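Side-chain contacts in nisin leader peptide-processing serine protease NisP (Lactococcus lactis subsp. lactis, PDB 4MZD), which removes the leader peptide from the precursor of the lantibiotic nisin, probably as a subtilisin-like serine endopeptidase: residues A[83-88]-A[164-169]; A[111-116]-A[154-159]; A[209-214]-A[220-225]. All blocks are in the same frame, centred on the assembly; numbering follows the deposited sequence.

Interactions 1 and 2 are neighbours, with centres about 11 Å apart. They share the route from helix 147-156, through the loop 164-169, into strand 169-174. Interaction 1 sets helix 83-87 against that loop. Interaction 2 sets the segment 111-116 against the end of the helix, and both its segments lie between those of interaction 1 in the sequence. Interaction 3 comes later, on the opposite side of the chain's centre, its centre about 40 Å from that of interaction 1 and about 37 Å from that of interaction 2. It joins the end of strand 200-210 to the start of helix 222-238. The mixed central sheet connects the two regions. All three lie away from the predicted catalytic triad.

Interaction 1. Residues A[83-88]-A[164-169]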
loop_
_atom_site.group_PDB
_atom_site.type_symbol
_atom_site.label_atom_id
_atom_site.label_comp_id
_atom_site.label_asym_id
_atom_site.label_seq_id
_atom_site.Cartn_x
_atom_site.Cartn_y
_atom_site.Cartn_z
ATOM N N GLU A 83 -1.943 -7.112 -21.793
ATOM C CA GLU A 83 -2.294 -8.507 -22.023
ATOM C C GLU A 83 -3.146 -9.088 -20.902
ATOM O O GLU A 83 -4.084 -9.841 -21.155
ATOM C CB GLU A 83 -1.046 -9.379 -22.197
ATOM C CG GLU A 83 -1.406 -10.838 -22.483
ATOM C CD GLU A 83 -0.219 -11.780 -22.510
ATOM O OE1 GLU A 83 0.921 -11.324 -22.290
ATOM O OE2 GLU A 83 -0.435 -12.990 -22.753
ATOM N N SER A 84 -2.814 -8.768 -19.655
ATOM C CA SER A 84 -3.472 -9.439 -18.543
ATOM C C SER A 84 -4.977 -9.176 -18.490
ATOM O O SER A 84 -5.739 -10.030 -18.039
ATOM C CB SER A 84 -2.811 -9.072 -17.212
ATOM O OG SER A 84 -2.897 -7.683 -16.968
ATOM N N TYR A 85 -5.406 -8.000 -18.940
ATOM C CA TYR A 85 -6.819 -7.642 -18.865
ATOM C C TYR A 85 -7.694 -8.614 -19.637
ATOM O O TYR A 85 -8.795 -8.935 -19.203
ATOM C CB TYR A 85 -7.055 -6.229 -19.386
ATOM C CG TYR A 85 -6.336 -5.167 -18.605
ATOM C CD1 TYR A 85 -6.387 -5.141 -17.217
ATOM C CD2 TYR A 85 -5.600 -4.191 -19.257
ATOM C CE1 TYR A 85 -5.723 -4.169 -16.502
ATOM C CE2 TYR A 85 -4.943 -3.211 -18.552
ATOM C CZ TYR A 85 -5.011 -3.198 -17.175
ATOM O OH TYR A 85 -4.345 -2.219 -16.478
ATOM N N ALA A 86 -7.207 -9.069 -20.786
ATOM C CA ALA A 86 -7.978 -9.960 -21.640
ATOM C C ALA A 86 -8.032 -11.380 -21.089
ATOM O O ALA A 86 -8.863 -12.179 -21.511
ATOM C CB ALA A 86 -7.410 -9.963 -23.051
ATOM N N LEU A 87 -7.147 -11.691 -20.150
ATOM C CA LEU A 87 -7.051 -13.050 -19.626
ATOM C C LEU A 87 -8.109 -13.390 -18.582
ATOM O O LEU A 87 -8.485 -14.551 -18.445
ATOM C CB LEU A 87 -5.658 -13.319 -19.051
ATOM C CG LEU A 87 -4.498 -13.251 -20.043
ATOM C CD1 LEU A 87 -3.189 -13.587 -19.347
ATOM C CD2 LEU A 87 -4.736 -14.177 -21.227
ATOM N N TYR A 88 -8.578 -12.391 -17.838
ATOM C CA TYR A 88 -9.510 -12.653 -16.747
ATOM C C TYR A 88 -10.328 -11.434 -16.330
ATOM O O TYR A 88 -9.793 -10.336 -16.178
ATOM C CB TYR A 88 -8.771 -13.210 -15.521
ATOM C CG TYR A 88 -9.737 -13.699 -14.480
ATOM C CD1 TYR A 88 -10.459 -14.863 -14.693
ATOM C CD2 TYR A 88 -9.964 -12.986 -13.307
ATOM C CE1 TYR A 88 -11.375 -15.313 -13.777
ATOM C CE2 TYR A 88 -10.880 -13.431 -12.373
ATOM C CZ TYR A 88 -11.583 -14.599 -12.618
ATOM O OH TYR A 88 -12.505 -15.067 -11.713
ATOM N N VAL A 164 -5.003 -2.340 -11.998
ATOM C CA VAL A 164 -4.576 -3.696 -12.318
ATOM C C VAL A 164 -5.760 -4.635 -12.515
ATOM O O VAL A 164 -5.643 -5.642 -13.217
ATOM C CB VAL A 164 -3.637 -4.302 -11.247
ATOM C CG1 VAL A 164 -2.277 -3.619 -11.270
ATOM C CG2 VAL A 164 -4.282 -4.297 -9.862
ATOM N N ALA A 165 -6.880 -4.324 -11.859
ATOM C CA ALA A 165 -8.064 -5.174 -11.876
ATOM C C ALA A 165 -9.272 -4.267 -12.096
ATOM O O ALA A 165 -10.051 -4.006 -11.168
ATOM C CB ALA A 165 -8.182 -5.941 -10.565
ATOM N N PRO A 166 -9.406 -3.734 -13.320
ATOM C CA PRO A 166 -10.427 -2.707 -13.546
ATOM C C PRO A 166 -11.818 -3.150 -13.104
ATOM O O PRO A 166 -12.304 -4.210 -13.503
ATOM C CB PRO A 166 -10.368 -2.488 -15.063
ATOM C CG PRO A 166 -8.948 -2.835 -15.415
ATOM C CD PRO A 166 -8.626 -4.012 -14.538
ATOM N N GLY A 167 -12.442 -2.329 -12.269
ATOM C CA GLY A 167 -13.793 -2.571 -11.817
ATOM C C GLY A 167 -13.943 -3.552 -10.664
ATOM O O GLY A 167 -15.058 -3.778 -10.197
ATOM N N ILE A 168 -12.847 -4.142 -10.189
ATOM C CA ILE A 168 -12.946 -5.041 -9.046
ATOM C C ILE A 168 -13.495 -4.281 -7.837
ATOM O O ILE A 168 -13.190 -3.110 -7.626
ATOM C CB ILE A 168 -11.594 -5.736 -8.744
ATOM C CG1 ILE A 168 -11.805 -7.046 -7.991
ATOM C CG2 ILE A 168 -10.636 -4.798 -8.008
ATOM C CD1 ILE A 168 -10.589 -7.954 -8.048
ATOM N N THR A 169 -14.319 -4.943 -7.040
ATOM C CA THR A 169 -14.972 -4.276 -5.923
ATOM C C THR A 169 -13.962 -3.841 -4.872
ATOM O O THR A 169 -13.081 -4.614 -4.482
ATOM C CB THR A 169 -16.030 -5.194 -5.290
ATOM O OG1 THR A 169 -16.976 -5.568 -6.297
ATOM C CG2 THR A 169 -16.765 -4.487 -4.172
HETATM O O HOH W 1 -4.853 -7.596 -15.073
#
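Tyr85 and Pro166 make the apolar part of this contact. The ring of Tyr85 presents CE1 to the pyrrolidine of Pro166, 3.5 Å from CD. Pro166 CG lies a little farther off, 3.7 Å from Tyr85 CE1. The two side chains cross at about a right angle, and the proline meets the phenol ring obliquely. Tyr85 is set for this by its first torsion (chi1 -61°), which places CG opposite the backbone carbonyl carbon and sends the ring from helix 83-87 to the loop.

Tyr85 CE1 also lies 3.6 Å from Val164 O, which sits at the edge of the ring, near its plane. Pro166 and Gly167 occupy the two central positions of a type II beta turn running from Ala165 to Ile168. The glycine takes the positive phi (82°) usual for the third residue of such a turn. In this subtilisin-like fold the turn lies on the path from helix 147-156 to strand 169-174.

The polar link is made through water. One molecule lies 2.7 Å from Ser84 OG and donates to Val164 O at 2.8 Å, so it ties the buried serine hydroxyl to the loop backbone. The phenol hydroxyl of Tyr85 is hydrogen-bonded to Gly163 O, just before the segment 164-169. Met75 of helix 73-79 touches both Tyr85 and Val164, and Ile397 of helix 397-402 touches Ser84 and Val164.

Interaction 2. Residues A[111-116]-A[154-159]; sequences SNSLGN and QITANG
Ser113 turns its OG opposite its own carbonyl carbon (chi1 -62°), and Thr156 extends OG1 opposite its backbone N (chi1 -164°). These torsions bring the two hydroxyls to hydrogen-bonding distance, 2.7 Å from Ser113 OG to Thr156 OG1. The Thr156 methyl CG2 stands between the backbone N and the carbonyl carbon, and still lies 3.6 Å from Ser113 CB. The serine CB itself lies close to the hydroxyl, 3.2 Å from Thr156 OG1. Nearly all of the contact is made by this one pair of residues, and both are buried.

The helix that ends near Thr156 is the one that starts at His147, the predicted histidine of the charge relay system. Strand 117-120, helix 147-156 and strand 169-174 form a beta-alpha-beta unit of the subtilisin-like fold, with the two strands paired in parallel. Thr156 lies where the chain leaves the helix for the loop into strand 169-174.

Thr156 OG1 gives its proton to Ile168 O of that loop, 2.6 Å away, so toward Ser113 OG it can only act as acceptor; the carbonyl of Thr156 is bonded to the backbone N of Gly167. The one proton of Ser113 OG has two acceptors within reach, Thr156 OG1 and the farther Thr156 O. Which it takes is not settled, and the bond from Ser113 OG to Thr156 O would be weak, at 3.4 Å. The backbones of Ser113 and Gly115 both bond to Val170, which sets the segment 111-116 alongside the start of strand 169-174.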
loop_
_atom_site.group_PDB
_atom_site.type_symbol
_atom_site.label_atom_id
_atom_site.label_comp_id
_atom_site.label_asym_id
_atom_site.label_seq_id
_atom_site.Cartn_x
_atom_site.Cartn_y
_atom_site.Cartn_z
ATOM N N SER A 111 -16.316 5.054 -9.387
ATOM C CA SER A 111 -17.627 4.942 -8.761
ATOM C C SER A 111 -18.275 3.569 -8.955
ATOM O O SER A 111 -18.942 3.062 -8.049
ATOM C CB SER A 111 -18.554 6.062 -9.231
ATOM O OG SER A 111 -18.725 6.034 -10.637
ATOM N N ASN A 112 -18.068 2.962 -10.121
ATOM C CA ASN A 112 -18.668 1.663 -10.411
ATOM C C ASN A 112 -17.982 0.489 -9.719
ATOM O O ASN A 112 -18.453 -0.642 -9.816
ATOM C CB ASN A 112 -18.728 1.428 -11.921
ATOM C CG ASN A 112 -19.755 2.298 -12.603
ATOM O OD1 ASN A 112 -20.585 2.926 -11.946
ATOM N ND2 ASN A 112 -19.717 2.328 -13.931
ATOM N N SER A 113 -16.885 0.762 -9.014
ATOM C CA SER A 113 -16.154 -0.266 -8.273
ATOM C C SER A 113 -16.513 -0.317 -6.797
ATOM O O SER A 113 -16.057 -1.205 -6.073
ATOM C CB SER A 113 -14.647 -0.006 -8.352
ATOM O OG SER A 113 -14.189 -0.062 -9.686
ATOM N N LEU A 114 -17.262 0.664 -6.312
ATOM C CA LEU A 114 -17.472 0.753 -4.871
ATOM C C LEU A 114 -18.352 -0.369 -4.352
ATOM O O LEU A 114 -19.439 -0.614 -4.872
ATOM C CB LEU A 114 -18.076 2.103 -4.476
ATOM C CG LEU A 114 -17.102 3.192 -3.999
ATOM C CD1 LEU A 114 -16.404 2.820 -2.686
ATOM C CD2 LEU A 114 -16.079 3.515 -5.075
ATOM N N GLY A 115 -17.868 -1.049 -3.323
ATOM C CA GLY A 115 -18.641 -2.067 -2.647
ATOM C C GLY A 115 -19.549 -1.473 -1.590
ATOM O O GLY A 115 -19.672 -0.253 -1.450
ATOM N N ASN A 116 -20.183 -2.348 -0.827
ATOM C CA ASN A 116 -21.202 -1.925 0.115
ATOM C C ASN A 116 -20.699 -1.799 1.544
ATOM O O ASN A 116 -21.474 -1.492 2.446
ATOM C CB ASN A 116 -22.376 -2.901 0.072
ATOM C CG ASN A 116 -23.089 -2.891 -1.261
ATOM O OD1 ASN A 116 -23.041 -1.910 -1.997
ATOM N ND2 ASN A 116 -23.764 -3.984 -1.574
ATOM N N GLN A 154 -5.169 2.601 -8.565
ATOM C CA GLN A 154 -4.210 1.570 -8.934
ATOM C C GLN A 154 -4.815 0.173 -8.873
ATOM O O GLN A 154 -4.390 -0.722 -9.609
ATOM C CB GLN A 154 -2.975 1.635 -8.035
ATOM C CG GLN A 154 -2.189 2.911 -8.215
ATOM C CD GLN A 154 -1.611 2.993 -9.595
ATOM O OE1 GLN A 154 -0.724 2.217 -9.942
ATOM N NE2 GLN A 154 -2.152 3.893 -10.422
ATOM N N ILE A 155 -5.777 -0.026 -7.972
ATOM C CA ILE A 155 -6.452 -1.305 -7.875
ATOM C C ILE A 155 -7.500 -1.479 -8.972
ATOM O O ILE A 155 -7.511 -2.502 -9.658
ATOM C CB ILE A 155 -7.147 -1.487 -6.504
ATOM C CG1 ILE A 155 -6.144 -1.294 -5.364
ATOM C CG2 ILE A 155 -7.793 -2.859 -6.406
ATOM C CD1 ILE A 155 -6.757 -1.330 -3.988
ATOM N N THR A 156 -8.379 -0.486 -9.130
ATOM C CA THR A 156 -9.670 -0.735 -9.752
ATOM C C THR A 156 -10.114 0.271 -10.812
ATOM O O THR A 156 -11.193 0.108 -11.376
ATOM C CB THR A 156 -10.760 -0.841 -8.660
ATOM O OG1 THR A 156 -11.930 -1.432 -9.213
ATOM C CG2 THR A 156 -11.109 0.530 -8.064
ATOM N N ALA A 157 -9.331 1.309 -11.095
ATOM C CA ALA A 157 -9.796 2.297 -12.072
ATOM C C ALA A 157 -10.250 1.608 -13.348
ATOM O O ALA A 157 -9.597 0.692 -13.857
ATOM C CB ALA A 157 -8.731 3.325 -12.375
ATOM N N ASN A 158 -11.372 2.070 -13.884
ATOM C CA ASN A 158 -11.940 1.458 -15.067
ATOM C C ASN A 158 -12.530 2.513 -15.978
ATOM O O ASN A 158 -13.741 2.599 -16.153
ATOM C CB ASN A 158 -12.996 0.438 -14.659
ATOM C CG ASN A 158 -13.423 -0.445 -15.807
ATOM O OD1 ASN A 158 -12.772 -0.481 -16.850
ATOM N ND2 ASN A 158 -14.510 -1.185 -15.615
ATOM N N GLY A 159 -11.674 3.328 -16.567
ATOM C CA GLY A 159 -12.165 4.406 -17.398
ATOM C C GLY A 159 -11.036 5.063 -18.152
ATOM O O GLY A 159 -10.404 4.450 -19.012
#

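Interaction 3. Residues A[209-214]-A[220-225]; sequences LMISGS and NDYQEY
Met210 and Asp221 are joined by two hydrogen bonds. Met210 N donates to Asp221 OD2 at 2.9 Å, nearly straight at 168°. Asp221 OD2 receives it on its anti lone pair. Asp221 N donates back to Met210 O at 2.8 Å. Asp221 is the N-cap residue of helix 222-238, but its carboxylate makes no capping bond and reaches instead to the strand. OD2 also bonds Tyr215 OH, and OD1 forms a salt bridge with Arg482.

The Asn220 amide is held at both ends. ND2 donates to Gly213 O at 3.0 Å, with that oxygen close to the amide plane. OD1 accepts from Tyr222 N at 3.0 Å, an Asx turn that leads into the helix. A water joins Ile211 O to the same ND2.

The apolar contacts centre on Ile211 and Leu209. Tyr225 CG lies anti to the backbone N (chi1 177°), which carries the ring to Ile211. Ile211 CD1 sits over one face of the Tyr225 ring, 4.3 Å from its centroid, a CH-pi contact. Ile211 CG2 packs on Tyr225 CB at 3.7 Å. Ile211 CB meets the Tyr222 ring obliquely, 3.8 Å from Tyr222 CD1. Leu209 CD1 lies at the edge of the Tyr225 ring, 3.9 Å from Tyr225 CB.

The contacts join the end of strand 200-210 to the start of helix 222-238. Strand 275-278 runs antiparallel beside strand 200-210, and Val276 touches both Leu209 and Tyr225.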
loop_
_atom_site.group_PDB
_atom_site.type_symbol
_atom_site.label_atom_id
_atom_site.label_comp_id
_atom_site.label_asym_id
_atom_site.label_seq_id
_atom_site.Cartn_x
_atom_site.Cartn_y
_atom_site.Cartn_z
ATOM N N LEU A 209 8.802 0.466 14.248
ATOM C CA LEU A 209 8.671 0.098 15.654
ATOM C C LEU A 209 9.994 -0.474 16.147
ATOM O O LEU A 209 10.569 -1.348 15.496
ATOM C CB LEU A 209 7.582 -0.962 15.816
ATOM C CG LEU A 209 6.181 -0.575 15.330
ATOM C CD1 LEU A 209 5.235 -1.751 15.454
ATOM C CD2 LEU A 209 5.645 0.620 16.103
ATOM N N MET A 210 10.473 0.013 17.291
ATOM C CA MET A 210 11.631 -0.592 17.941
ATOM C C MET A 210 11.069 -1.507 19.017
ATOM O O MET A 210 10.494 -1.035 20.001
ATOM C CB MET A 210 12.557 0.476 18.534
ATOM C CG MET A 210 13.969 -0.044 18.879
ATOM S SD MET A 210 15.184 1.213 19.514
ATOM C CE MET A 210 14.575 1.395 21.206
ATOM N N ILE A 211 11.205 -2.814 18.814
ATOM C CA ILE A 211 10.451 -3.780 19.610
ATOM C C ILE A 211 11.271 -4.442 20.714
ATOM O O ILE A 211 10.758 -5.281 21.450
ATOM C CB ILE A 211 9.767 -4.852 18.729
ATOM C CG1 ILE A 211 10.796 -5.683 17.956
ATOM C CG2 ILE A 211 8.797 -4.191 17.777
ATOM C CD1 ILE A 211 10.206 -6.922 17.293
ATOM N N SER A 212 12.543 -4.069 20.821
ATOM C CA SER A 212 13.376 -4.449 21.963
ATOM C C SER A 212 14.229 -3.235 22.305
ATOM O O SER A 212 14.110 -2.193 21.660
ATOM C CB SER A 212 14.230 -5.685 21.653
ATOM O OG SER A 212 15.186 -5.438 20.641
ATOM N N GLY A 213 15.077 -3.348 23.322
ATOM C CA GLY A 213 15.835 -2.193 23.758
ATOM C C GLY A 213 14.939 -1.182 24.447
ATOM O O GLY A 213 13.857 -1.519 24.934
ATOM N N SER A 214 15.386 0.065 24.501
ATOM C CA SER A 214 14.634 1.087 25.215
ATOM C C SER A 214 14.905 2.490 24.712
ATOM O O SER A 214 16.019 2.821 24.298
ATOM C CB SER A 214 14.928 1.020 26.715
ATOM O OG SER A 214 16.302 1.248 26.964
ATOM N N ASN A 220 9.659 0.546 25.048
ATOM C CA ASN A 220 9.837 0.414 23.607
ATOM C C ASN A 220 8.474 0.263 22.934
ATOM O O ASN A 220 7.451 0.520 23.563
ATOM C CB ASN A 220 10.813 -0.720 23.255
ATOM C CG ASN A 220 10.343 -2.074 23.745
ATOM O OD1 ASN A 220 9.164 -2.404 23.645
ATOM N ND2 ASN A 220 11.270 -2.870 24.278
ATOM N N ASP A 221 8.455 -0.132 21.663
ATOM C CA ASP A 221 7.217 -0.134 20.882
ATOM C C ASP A 221 6.586 -1.517 20.740
ATOM O O ASP A 221 5.742 -1.726 19.870
ATOM C CB ASP A 221 7.481 0.436 19.488
ATOM C CG ASP A 221 8.120 1.802 19.531
ATOM O OD1 ASP A 221 7.689 2.643 20.352
ATOM O OD2 ASP A 221 9.058 2.038 18.735
ATOM N N TYR A 222 6.959 -2.458 21.600
ATOM C CA TYR A 222 6.492 -3.827 21.421
ATOM C C TYR A 222 4.975 -3.969 21.543
ATOM O O TYR A 222 4.380 -4.796 20.857
ATOM C CB TYR A 222 7.203 -4.772 22.392
ATOM C CG TYR A 222 7.027 -6.250 22.097
ATOM C CD1 TYR A 222 7.150 -6.754 20.804
ATOM C CD2 TYR A 222 6.770 -7.145 23.125
ATOM C CE1 TYR A 222 7.011 -8.115 20.547
ATOM C CE2 TYR A 222 6.628 -8.496 22.880
ATOM C CZ TYR A 222 6.743 -8.977 21.596
ATOM O OH TYR A 222 6.608 -10.335 21.390
ATOM N N GLN A 223 4.337 -3.170 22.393
ATOM C CA GLN A 223 2.885 -3.272 22.519
ATOM C C GLN A 223 2.183 -2.977 21.195
ATOM O O GLN A 223 1.250 -3.683 20.823
ATOM C CB GLN A 223 2.336 -2.373 23.629
ATOM C CG GLN A 223 0.828 -2.525 23.836
ATOM C CD GLN A 223 0.433 -3.904 24.336
ATOM O OE1 GLN A 223 0.600 -4.213 25.511
ATOM N NE2 GLN A 223 -0.091 -4.739 23.447
ATOM N N GLU A 224 2.617 -1.935 20.487
ATOM C CA GLU A 224 2.023 -1.644 19.183
ATOM C C GLU A 224 2.230 -2.812 18.229
ATOM O O GLU A 224 1.332 -3.176 17.473
ATOM C CB GLU A 224 2.612 -0.384 18.556
ATOM C CG GLU A 224 2.207 0.922 19.207
ATOM C CD GLU A 224 2.572 2.107 18.334
ATOM O OE1 GLU A 224 1.848 2.370 17.350
ATOM O OE2 GLU A 224 3.600 2.761 18.607
ATOM N N TYR A 225 3.430 -3.386 18.255
ATOM C CA TYR A 225 3.738 -4.530 17.412
ATOM C C TYR A 225 2.772 -5.672 17.710
ATOM O O TYR A 225 2.215 -6.285 16.796
ATOM C CB TYR A 225 5.190 -4.951 17.637
ATOM C CG TYR A 225 5.651 -6.177 16.887
ATOM C CD1 TYR A 225 6.247 -6.069 15.638
ATOM C CD2 TYR A 225 5.535 -7.443 17.446
ATOM C CE1 TYR A 225 6.695 -7.188 14.962
ATOM C CE2 TYR A 225 5.975 -8.561 16.772
ATOM C CZ TYR A 225 6.555 -8.429 15.534
ATOM O OH TYR A 225 6.999 -9.545 14.864
HETATM O O HOH W 2 10.625 -6.084 24.250
#